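Transferrin binding protein B (Actinobacillus suis, PDB 3PQU) probably serves as a surface lipoprotein of the outer membrane that captures host transferrin so that the bacterium can acquire its iron. Local coordinates at residues T41-K47 with Q76-W81; S230-A234 with V321-K325; E32-M38 with F275-A279; I48-N52 with D67-L72. All coordinates share one frame. Numbering follows the deposited sequence.

Interaction 1 (T41-K47 with Q76-W81)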
# COMPACT_ATOMS: atom_id res chain seq x y z
N THR A 41 -0.40 -5.20 -1.16
CA THR A 41 -1.45 -4.58 -1.96
C THR A 41 -2.20 -3.56 -1.12
O THR A 41 -2.09 -3.57 0.11
CB THR A 41 -2.48 -5.62 -2.49
OG1 THR A 41 -3.01 -6.35 -1.38
CG2 THR A 41 -1.82 -6.59 -3.48
N LEU A 42 -2.99 -2.70 -1.76
CA LEU A 42 -3.78 -1.74 -1.00
C LEU A 42 -4.81 -2.44 -0.14
O LEU A 42 -5.07 -2.03 1.00
CB LEU A 42 -4.47 -0.75 -1.92
CG LEU A 42 -3.52 0.24 -2.58
CD1 LEU A 42 -4.27 1.04 -3.64
CD2 LEU A 42 -2.89 1.14 -1.54
N GLY A 43 -5.41 -3.49 -0.69
CA GLY A 43 -6.30 -4.34 0.09
C GLY A 43 -6.39 -5.78 -0.40
O GLY A 43 -5.79 -6.14 -1.42
N VAL A 44 -7.15 -6.59 0.33
CA VAL A 44 -7.39 -8.01 -0.02
C VAL A 44 -8.85 -8.39 0.34
O VAL A 44 -9.36 -7.93 1.35
CB VAL A 44 -6.43 -8.93 0.77
CG1 VAL A 44 -6.68 -10.39 0.40
CG2 VAL A 44 -4.93 -8.53 0.57
N GLU A 45 -9.50 -9.24 -0.46
CA GLU A 45 -10.84 -9.73 -0.14
C GLU A 45 -10.97 -11.23 -0.46
O GLU A 45 -10.24 -11.75 -1.30
CB GLU A 45 -11.92 -8.96 -0.92
CG GLU A 45 -11.95 -9.33 -2.42
CD GLU A 45 -12.98 -8.55 -3.25
OE1 GLU A 45 -13.30 -9.01 -4.37
OE2 GLU A 45 -13.47 -7.48 -2.80
N ALA A 46 -11.89 -11.91 0.22
CA ALA A 46 -12.26 -13.28 -0.14
C ALA A 46 -13.75 -13.50 0.06
O ALA A 46 -14.34 -13.04 1.02
CB ALA A 46 -11.48 -14.30 0.69
N LYS A 47 -14.33 -14.23 -0.87
CA LYS A 47 -15.74 -14.60 -0.81
C LYS A 47 -16.01 -15.57 0.35
O LYS A 47 -15.20 -16.44 0.64
CB LYS A 47 -16.13 -15.26 -2.14
CG LYS A 47 -17.60 -15.62 -2.28
CD LYS A 47 -17.93 -15.84 -3.75
CE LYS A 47 -19.42 -15.90 -4.02
NZ LYS A 47 -19.68 -15.84 -5.49
N GLN A 76 -8.61 -17.82 -4.32
CA GLN A 76 -9.83 -17.09 -3.98
C GLN A 76 -9.54 -15.82 -3.16
O GLN A 76 -10.42 -15.03 -2.88
CB GLN A 76 -10.81 -18.00 -3.23
CG GLN A 76 -11.39 -19.09 -4.09
CD GLN A 76 -11.78 -20.32 -3.29
OE1 GLN A 76 -11.08 -21.33 -3.30
NE2 GLN A 76 -12.90 -20.24 -2.59
N ILE A 77 -8.28 -15.64 -2.79
CA ILE A 77 -7.88 -14.48 -2.01
C ILE A 77 -7.38 -13.43 -2.99
O ILE A 77 -6.32 -13.57 -3.60
CB ILE A 77 -6.81 -14.90 -1.00
CG1 ILE A 77 -7.39 -15.98 -0.07
CG2 ILE A 77 -6.31 -13.71 -0.21
CD1 ILE A 77 -6.40 -16.54 0.89
N MET A 78 -8.14 -12.36 -3.15
CA MET A 78 -7.94 -11.44 -4.26
C MET A 78 -7.46 -10.08 -3.81
O MET A 78 -8.01 -9.50 -2.88
CB MET A 78 -9.27 -11.26 -5.01
CG MET A 78 -10.13 -12.50 -5.05
SD MET A 78 -10.68 -12.82 -6.73
CE MET A 78 -9.10 -13.25 -7.44
N ALA A 79 -6.47 -9.55 -4.51
CA ALA A 79 -6.01 -8.19 -4.30
C ALA A 79 -7.10 -7.21 -4.75
O ALA A 79 -7.74 -7.42 -5.77
CB ALA A 79 -4.74 -7.95 -5.10
N ILE A 80 -7.31 -6.15 -3.98
CA ILE A 80 -8.21 -5.08 -4.40
C ILE A 80 -7.49 -3.75 -4.27
O ILE A 80 -6.48 -3.65 -3.58
CB ILE A 80 -9.51 -5.09 -3.60
CG1 ILE A 80 -9.25 -5.02 -2.10
CG2 ILE A 80 -10.34 -6.34 -3.94
CD1 ILE A 80 -10.55 -4.99 -1.28
N TRP A 81 -7.99 -2.74 -4.95
CA TRP A 81 -7.19 -1.53 -5.14
C TRP A 81 -7.99 -0.26 -5.31
O TRP A 81 -7.45 0.76 -5.76
CB TRP A 81 -6.22 -1.70 -6.33
CG TRP A 81 -6.90 -1.89 -7.64
CD1 TRP A 81 -7.50 -0.93 -8.41
CD2 TRP A 81 -7.05 -3.13 -8.37
NE1 TRP A 81 -8.02 -1.49 -9.55
CE2 TRP A 81 -7.75 -2.83 -9.55
CE3 TRP A 81 -6.65 -4.44 -8.12
CZ2 TRP A 81 -8.07 -3.81 -10.49
CZ3 TRP A 81 -6.97 -5.42 -9.06
CH2 TRP A 81 -7.67 -5.09 -10.23
O HOH W 1 -13.38 -17.59 -1.15
O HOH W 2 -13.00 -15.00 -3.35
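Strand 78-80 is the edge strand of the five-stranded antiparallel sheet in the N-lobe handle, pairing with strand 43-47, whose far side hydrogen-bonds to strand 150-157. Ile80 gives up the most surface, followed by Glu45 and Val44. Ile80 and Gly43 form a hydrogen-bonded pair, with Ile80 N to Gly43 O at 3.0 Å and Gly43 N to Ile80 O at 3.1 Å. Glycine suits this position because a CB would clash with Ile80 CG1; without one, the branched isoleucine can lie across the backbone. On the same face, Glu45 CG lies 3.7 Å from Ile80 CG2 and 4.2 Å from Met78 CB, so the aliphatic chain packs on the sheet while its OE1 is hydrogen-bonded to His90 NE2. Glu45 also makes the second hydrogen-bonded pair, Glu45 N to Met78 O and Met78 N to Glu45 O, both 2.9 Å. Val44, in a non-hydrogen-bonded pair with Ala79, projects from the other face toward the barrel, where it and Ile77 meet Phe319. Val44 CG1 touches Ile77 CG2 at 3.4 Å. Past the last pair, water 2 bridges the two segments, accepting from Lys47 N at 2.9 Å and donating to Gln76 O at 2.6 Å.

Interaction 2 (S230-A234 with V321-K325)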
# COMPACT_ATOMS: atom_id res chain seq x y z
N SER A 230 -11.98 -8.13 18.91
CA SER A 230 -11.09 -6.99 19.12
C SER A 230 -9.64 -7.38 18.89
O SER A 230 -9.24 -8.54 19.06
CB SER A 230 -11.29 -6.41 20.53
OG SER A 230 -10.97 -7.37 21.51
N SER A 231 -8.84 -6.39 18.49
CA SER A 231 -7.44 -6.63 18.23
C SER A 231 -6.60 -5.60 18.97
O SER A 231 -7.04 -4.46 19.18
CB SER A 231 -7.14 -6.57 16.72
OG SER A 231 -7.32 -5.27 16.20
N GLU A 232 -5.40 -5.99 19.37
CA GLU A 232 -4.46 -5.04 19.91
C GLU A 232 -3.05 -5.36 19.43
O GLU A 232 -2.66 -6.53 19.37
CB GLU A 232 -4.52 -5.01 21.44
CG GLU A 232 -3.67 -3.87 22.02
CD GLU A 232 -3.90 -3.64 23.51
OE1 GLU A 232 -5.00 -3.96 24.02
OE2 GLU A 232 -2.97 -3.12 24.16
N PHE A 233 -2.31 -4.33 19.04
CA PHE A 233 -0.92 -4.51 18.61
C PHE A 233 0.07 -3.59 19.34
O PHE A 233 -0.26 -2.45 19.68
CB PHE A 233 -0.79 -4.28 17.11
CG PHE A 233 -1.70 -5.14 16.28
CD1 PHE A 233 -1.25 -6.35 15.77
CD2 PHE A 233 -3.01 -4.75 16.02
CE1 PHE A 233 -2.08 -7.16 15.00
CE2 PHE A 233 -3.85 -5.55 15.26
CZ PHE A 233 -3.38 -6.77 14.74
N ALA A 234 1.28 -4.09 19.56
CA ALA A 234 2.36 -3.29 20.13
C ALA A 234 3.46 -3.22 19.08
O ALA A 234 4.09 -4.23 18.78
CB ALA A 234 2.88 -3.93 21.43
N VAL A 321 -8.92 -11.08 8.58
CA VAL A 321 -8.41 -9.74 8.36
C VAL A 321 -8.41 -8.99 9.71
O VAL A 321 -9.03 -9.44 10.66
CB VAL A 321 -9.25 -8.97 7.32
CG1 VAL A 321 -9.28 -9.72 5.99
CG2 VAL A 321 -10.69 -8.72 7.84
N PHE A 322 -7.71 -7.87 9.78
CA PHE A 322 -7.65 -7.07 11.01
C PHE A 322 -7.30 -5.63 10.64
O PHE A 322 -6.76 -5.38 9.56
CB PHE A 322 -6.63 -7.64 12.02
CG PHE A 322 -5.25 -7.88 11.43
CD1 PHE A 322 -4.28 -6.86 11.41
CD2 PHE A 322 -4.91 -9.13 10.92
CE1 PHE A 322 -3.03 -7.09 10.87
CE2 PHE A 322 -3.65 -9.38 10.37
CZ PHE A 322 -2.71 -8.36 10.35
N ALA A 323 -7.67 -4.69 11.51
CA ALA A 323 -7.46 -3.27 11.28
C ALA A 323 -7.41 -2.61 12.64
O ALA A 323 -8.15 -3.00 13.53
CB ALA A 323 -8.60 -2.68 10.44
N ALA A 324 -6.56 -1.61 12.79
CA ALA A 324 -6.41 -0.97 14.09
C ALA A 324 -5.81 0.43 13.93
O ALA A 324 -5.18 0.74 12.91
CB ALA A 324 -5.50 -1.85 14.99
N LYS A 325 -6.00 1.28 14.92
CA LYS A 325 -5.42 2.62 14.86
C LYS A 325 -4.73 2.95 16.16
O LYS A 325 -5.05 2.39 17.20
CB LYS A 325 -6.47 3.68 14.53
CG LYS A 325 -7.48 3.95 15.61
CD LYS A 325 -8.27 5.20 15.26
CE LYS A 325 -9.50 5.32 16.16
NZ LYS A 325 -10.39 6.47 15.80
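Val321 makes no contact with 230-234, so the meeting begins at Phe322, whose CA-to-CB bond points toward the other strand. Its ring approaches that of Phe233 obliquely: the centroids are 5.3 Å apart, the planes make an angle of 39°, and the closest atoms are Phe322 CD1 and Phe233 CZ at 3.5 Å. Large, flat and apolar, the two rings can bridge segments whose axes come no closer than 7.4 Å, too far for backbone pairing. Ala323 follows with its methyl directed away, onto Val121 and Ser123 of the handle sheet, where a small side chain allows close approach. The alternation reflects the N-lobe beta barrel: successive residues of strand 318-326 face its interior and its outer side in turn. Strands 229-236 and 318-326 both pair with strand 170-183, and here they meet across it through inward-facing side chains, their segments inclined at 62°. Ala323 still contributes its carbonyl, with Ala323 O 3.6 Å from Ser231 OG; that hydroxyl is hydrogen-bonded to Thr175 O of the intervening strand, which lets a polar residue sit buried. Ala324 turns inward again, its CB 4.0 Å from Phe233 CD2 and 4.1 Å from Ser231 OG; a single methyl is small enough to sit beside the ring. Beyond it, Lys325 is out of reach of 230-234 and hydrogen-bonds through NZ to Asn117 O.

Interaction 3 (E32-M38 with F275-A279)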
# COMPACT_ATOMS: atom_id res chain seq x y z
N GLU A 32 14.36 -9.59 -3.07
CA GLU A 32 13.38 -10.45 -2.41
C GLU A 32 12.51 -11.19 -3.43
O GLU A 32 12.05 -10.60 -4.41
CB GLU A 32 12.46 -9.61 -1.52
CG GLU A 32 12.80 -9.63 -0.05
CD GLU A 32 12.00 -8.61 0.73
OE1 GLU A 32 11.20 -7.89 0.10
OE2 GLU A 32 12.17 -8.53 1.96
N GLU A 33 12.29 -12.47 -3.18
CA GLU A 33 11.32 -13.23 -3.96
C GLU A 33 10.20 -13.67 -3.02
O GLU A 33 10.37 -14.60 -2.22
CB GLU A 33 11.97 -14.44 -4.62
CG GLU A 33 11.21 -14.99 -5.83
CD GLU A 33 11.57 -14.27 -7.12
OE1 GLU A 33 12.51 -14.73 -7.81
OE2 GLU A 33 10.92 -13.26 -7.44
N LEU A 34 9.06 -13.00 -3.10
CA LEU A 34 7.98 -13.26 -2.16
C LEU A 34 6.99 -14.28 -2.69
O LEU A 34 6.66 -14.26 -3.88
CB LEU A 34 7.22 -11.96 -1.85
CG LEU A 34 8.06 -10.80 -1.29
CD1 LEU A 34 7.22 -9.55 -1.21
CD2 LEU A 34 8.66 -11.14 0.07
N ASP A 35 6.53 -15.16 -1.81
CA ASP A 35 5.33 -15.94 -2.09
C ASP A 35 4.19 -14.99 -2.42
O ASP A 35 4.10 -13.89 -1.86
CB ASP A 35 4.93 -16.79 -0.89
CG ASP A 35 5.79 -18.03 -0.74
OD1 ASP A 35 6.61 -18.30 -1.65
OD2 ASP A 35 5.65 -18.74 0.28
N LYS A 36 3.32 -15.41 -3.33
CA LYS A 36 2.20 -14.56 -3.77
C LYS A 36 1.42 -13.94 -2.61
O LYS A 36 1.16 -12.75 -2.64
CB LYS A 36 1.26 -15.34 -4.68
CG LYS A 36 1.94 -15.87 -5.93
CD LYS A 36 0.97 -16.66 -6.80
CE LYS A 36 1.68 -17.23 -8.02
NZ LYS A 36 0.72 -17.75 -9.03
N LEU A 37 1.05 -14.74 -1.62
CA LEU A 37 0.26 -14.24 -0.49
C LEU A 37 1.00 -13.18 0.30
O LEU A 37 0.39 -12.46 1.08
CB LEU A 37 -0.10 -15.37 0.47
CG LEU A 37 -1.31 -16.21 0.12
CD1 LEU A 37 -1.38 -17.35 1.11
CD2 LEU A 37 -2.57 -15.37 0.13
N MET A 38 2.31 -13.09 0.12
CA MET A 38 3.09 -12.14 0.89
C MET A 38 3.34 -10.83 0.13
O MET A 38 3.94 -9.91 0.67
CB MET A 38 4.39 -12.79 1.39
CG MET A 38 4.15 -14.09 2.17
SD MET A 38 3.07 -13.87 3.63
CE MET A 38 4.24 -13.07 4.69
N PHE A 275 4.39 -5.28 6.79
CA PHE A 275 4.91 -6.24 7.74
C PHE A 275 4.52 -7.66 7.33
O PHE A 275 3.51 -7.86 6.66
CB PHE A 275 4.45 -5.90 9.18
CG PHE A 275 2.98 -5.60 9.30
CD1 PHE A 275 2.06 -6.62 9.53
CD2 PHE A 275 2.51 -4.30 9.18
CE1 PHE A 275 0.71 -6.34 9.63
CE2 PHE A 275 1.15 -4.01 9.29
CZ PHE A 275 0.25 -5.03 9.50
N ARG A 276 5.34 -8.62 7.73
CA ARG A 276 5.15 -10.02 7.34
C ARG A 276 5.44 -10.87 8.54
O ARG A 276 6.47 -10.66 9.19
CB ARG A 276 6.14 -10.40 6.24
CG ARG A 276 6.13 -9.54 4.99
CD ARG A 276 7.30 -9.87 4.04
NE ARG A 276 7.52 -8.80 3.06
CZ ARG A 276 8.70 -8.46 2.58
NH1 ARG A 276 9.78 -9.11 2.99
NH2 ARG A 276 8.81 -7.48 1.70
N GLY A 277 4.57 -11.84 8.83
CA GLY A 277 4.81 -12.75 9.94
C GLY A 277 3.85 -13.92 10.04
O GLY A 277 3.47 -14.55 9.04
N LYS A 278 3.45 -14.21 11.27
CA LYS A 278 2.70 -15.42 11.57
C LYS A 278 1.60 -15.11 12.56
O LYS A 278 1.71 -14.16 13.34
CB LYS A 278 3.63 -16.44 12.25
CG LYS A 278 4.93 -16.73 11.49
CD LYS A 278 5.81 -17.66 12.33
CE LYS A 278 7.12 -17.98 11.62
NZ LYS A 278 6.86 -18.58 10.28
N ALA A 279 0.57 -15.95 12.57
CA ALA A 279 -0.46 -15.90 13.60
C ALA A 279 -0.39 -17.22 14.33
O ALA A 279 -0.45 -18.27 13.71
CB ALA A 279 -1.83 -15.70 12.97
O HOH W 3 4.95 -7.60 1.97
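Arg276 and Glu32 form a two-pronged salt bridge, with Arg276 NH1 to Glu32 OE2 at 2.7 Å and Arg276 NH2 to Glu32 OE1 at 2.9 Å. The planar guanidinium presents two nitrogens to the two carboxylate oxygens, so two N-H donors meet two acceptors. Glu32 is exposed and poorly ordered, however, so this end of the contact is probably mobile. The third nitrogen of the group is engaged through water 3, which accepts from Arg276 NE at 3.0 Å and donates to Met38 O at 2.8 Å. Arginine suits the place because its long side chain can reach from a barrel strand to the loop while offering donors in several directions. The contact joins the two parts of the N-lobe: residues 32-38 belong to the linker leading into the handle sheet, whereas 275-279 lie on strand 274-281 of the antiparallel beta barrel. The segment closes with a short 3-10 turn, 36-38, with Met38 N hydrogen-bonded to Asp35 O at 2.8 Å, and this turn brings Met38 over the strand. Leu34 lies over one face of the guanidinium, its CD2 3.7 Å from Arg276 CZ, an apolar cover that leaves the polar edge to Glu32. Farther back along the arginine, the flexible, unbranched Met38 extends its CE to 3.6 Å from Arg276 CB and 4.3 Å from Gly277 N.

Interaction 4 (I48-N52 with D67-L72)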
# COMPACT_ATOMS: atom_id res chain seq x y z
N ILE A 48 -17.16 -15.41 1.00
CA ILE A 48 -17.57 -16.32 2.08
C ILE A 48 -18.02 -17.65 1.46
O ILE A 48 -18.93 -17.66 0.63
CB ILE A 48 -18.74 -15.68 2.93
CG1 ILE A 48 -18.26 -14.40 3.65
CG2 ILE A 48 -19.29 -16.67 3.97
CD1 ILE A 48 -19.40 -13.57 4.37
N PRO A 49 -17.37 -18.77 1.82
CA PRO A 49 -17.73 -20.07 1.20
C PRO A 49 -19.13 -20.55 1.57
O PRO A 49 -19.59 -20.33 2.70
CB PRO A 49 -16.67 -21.04 1.76
CG PRO A 49 -15.48 -20.17 2.05
CD PRO A 49 -16.10 -18.87 2.58
N ARG A 50 -19.79 -21.18 0.59
CA ARG A 50 -21.19 -21.64 0.68
C ARG A 50 -21.21 -23.02 0.05
O ARG A 50 -20.70 -23.18 -1.05
CB ARG A 50 -22.10 -20.71 -0.14
CG ARG A 50 -22.49 -19.38 0.54
CD ARG A 50 -22.59 -18.23 -0.45
NE ARG A 50 -23.64 -18.37 -1.47
CZ ARG A 50 -24.92 -18.06 -1.28
NH1 ARG A 50 -25.34 -17.61 -0.10
NH2 ARG A 50 -25.79 -18.22 -2.26
N ARG A 51 -21.79 -24.01 0.71
CA ARG A 51 -21.80 -25.37 0.15
C ARG A 51 -22.78 -25.48 -1.01
O ARG A 51 -23.86 -24.91 -0.97
CB ARG A 51 -22.16 -26.41 1.21
CG ARG A 51 -21.93 -27.85 0.74
CD ARG A 51 -22.07 -28.81 1.90
NE ARG A 51 -23.42 -28.79 2.49
CZ ARG A 51 -24.41 -29.58 2.09
NH1 ARG A 51 -24.20 -30.43 1.09
NH2 ARG A 51 -25.60 -29.51 2.66
N ASN A 52 -22.39 -26.18 -2.07
CA ASN A 52 -23.32 -26.48 -3.15
C ASN A 52 -24.18 -27.64 -2.68
O ASN A 52 -23.68 -28.76 -2.52
CB ASN A 52 -22.59 -26.88 -4.44
CG ASN A 52 -23.55 -27.10 -5.60
OD1 ASN A 52 -24.77 -26.97 -5.44
ND2 ASN A 52 -23.01 -27.44 -6.78
N ASP A 67 -22.04 -32.46 -2.52
CA ASP A 67 -20.78 -31.93 -2.02
C ASP A 67 -20.77 -31.93 -0.49
O ASP A 67 -21.78 -31.61 0.15
CB ASP A 67 -20.58 -30.49 -2.51
CG ASP A 67 -20.34 -30.41 -4.00
OD1 ASP A 67 -20.49 -31.45 -4.68
OD2 ASP A 67 -20.02 -29.31 -4.49
N THR A 68 -19.63 -32.29 0.09
CA THR A 68 -19.46 -32.20 1.54
C THR A 68 -18.59 -31.02 1.95
O THR A 68 -18.40 -30.79 3.15
CB THR A 68 -18.78 -33.44 2.11
OG1 THR A 68 -17.48 -33.58 1.51
CG2 THR A 68 -19.63 -34.70 1.82
N THR A 69 -18.03 -30.30 0.98
CA THR A 69 -17.12 -29.19 1.28
C THR A 69 -17.26 -28.00 0.35
O THR A 69 -17.79 -28.11 -0.76
CB THR A 69 -15.66 -29.64 1.12
OG1 THR A 69 -15.41 -29.90 -0.26
CG2 THR A 69 -15.37 -30.90 1.94
N ASP A 70 -16.75 -26.86 0.78
CA ASP A 70 -16.46 -25.75 -0.12
C ASP A 70 -15.20 -25.07 0.41
O ASP A 70 -15.21 -24.44 1.47
CB ASP A 70 -17.62 -24.75 -0.23
CG ASP A 70 -17.40 -23.73 -1.35
OD1 ASP A 70 -17.60 -22.51 -1.12
OD2 ASP A 70 -17.01 -24.14 -2.46
N GLU A 71 -14.12 -25.21 -0.34
CA GLU A 71 -12.78 -24.93 0.16
C GLU A 71 -12.38 -23.47 0.05
O GLU A 71 -12.90 -22.74 -0.79
CB GLU A 71 -11.75 -25.81 -0.59
CG GLU A 71 -11.99 -27.28 -0.36
CD GLU A 71 -10.93 -28.14 -1.05
OE1 GLU A 71 -10.95 -29.37 -0.86
OE2 GLU A 71 -10.08 -27.57 -1.76
N LEU A 72 -11.48 -23.05 0.91
CA LEU A 72 -10.79 -21.79 0.72
C LEU A 72 -9.50 -22.11 -0.04
O LEU A 72 -8.89 -23.14 0.20
CB LEU A 72 -10.47 -21.15 2.06
CG LEU A 72 -11.62 -20.52 2.85
CD1 LEU A 72 -11.20 -20.19 4.30
CD2 LEU A 72 -12.11 -19.26 2.13
O HOH W 4 -19.17 -21.00 -2.33
O HOH W 5 -19.70 -27.11 -2.54
O HOH W 6 -23.48 -30.60 -4.55
O HOH W 7 -20.10 -28.25 -6.80
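Pro49 lays its ring against Leu72 and Asp70, with Pro49 CG 3.5 Å from Leu72 CD2 and Pro49 CB 3.4 Å from Asp70 OD1. The compact ring suits an extended segment with no regular structure, and leucine supplies it with an apolar surface. The two segments run nearly antiparallel, their end-to-end directions 163° apart: the run leaving handle strand 43-47 meets short strand 69-70, which pairs with strand 170-183 of the N-lobe barrel. They do not form a beta ladder; side chains and waters make the cross-links instead. Asp70 OD1 accepts from Arg50 N at 3.1 Å, and water 4 joins the same two atoms, accepting from Arg50 N at 3.0 Å and donating to Asp70 OD1 at 2.5 Å. Arg51 reaches along the other segment to donate from NH1 to Asp67 O at 2.9 Å, while its NH2 is held by Asn199; a long side chain with several donors can serve both. At the far end, water 5 accepts from Asn52 N at 2.9 Å and donates to Thr69 O at 2.8 Å and Asp67 OD2 at 3.0 Å. Water 7 links Asn52 ND2, 3.0 Å away, to Asp67 OD2, 2.5 Å away. Asp67 is also salt-bridged to Lys63, and Asn52 OD1 accepts from Phe145 N. Donors of 48-52 thus reach acceptors directly or through water, mostly the carboxylates of Asp67 and Asp70.

Overall arrangement
From the N terminus, the chain first passes through 32-38, which closes the longest loop only when strand 274-281 arrives in interaction 3. Next, 41-47 opens interaction 1, within which interaction 4 is nested: 48-52 meets 67-72, tying the run after the handle strand to strand 69-70 on the barrel sheet, before 76-81 returns to pair beside 43-47 as the outer strand of the handle sheet. Both lie inside the loop of interaction 3. Interaction 2 opens later, at 230-234, and its segments alternate with those of interaction 3, so these two cross. Interaction 2 lies within the N-lobe barrel; interaction 3 ties that barrel to the linker. Ile77 packs on Leu37, Phe322 on Phe275, and Gln76 probably hydrogen-bonds to Glu71.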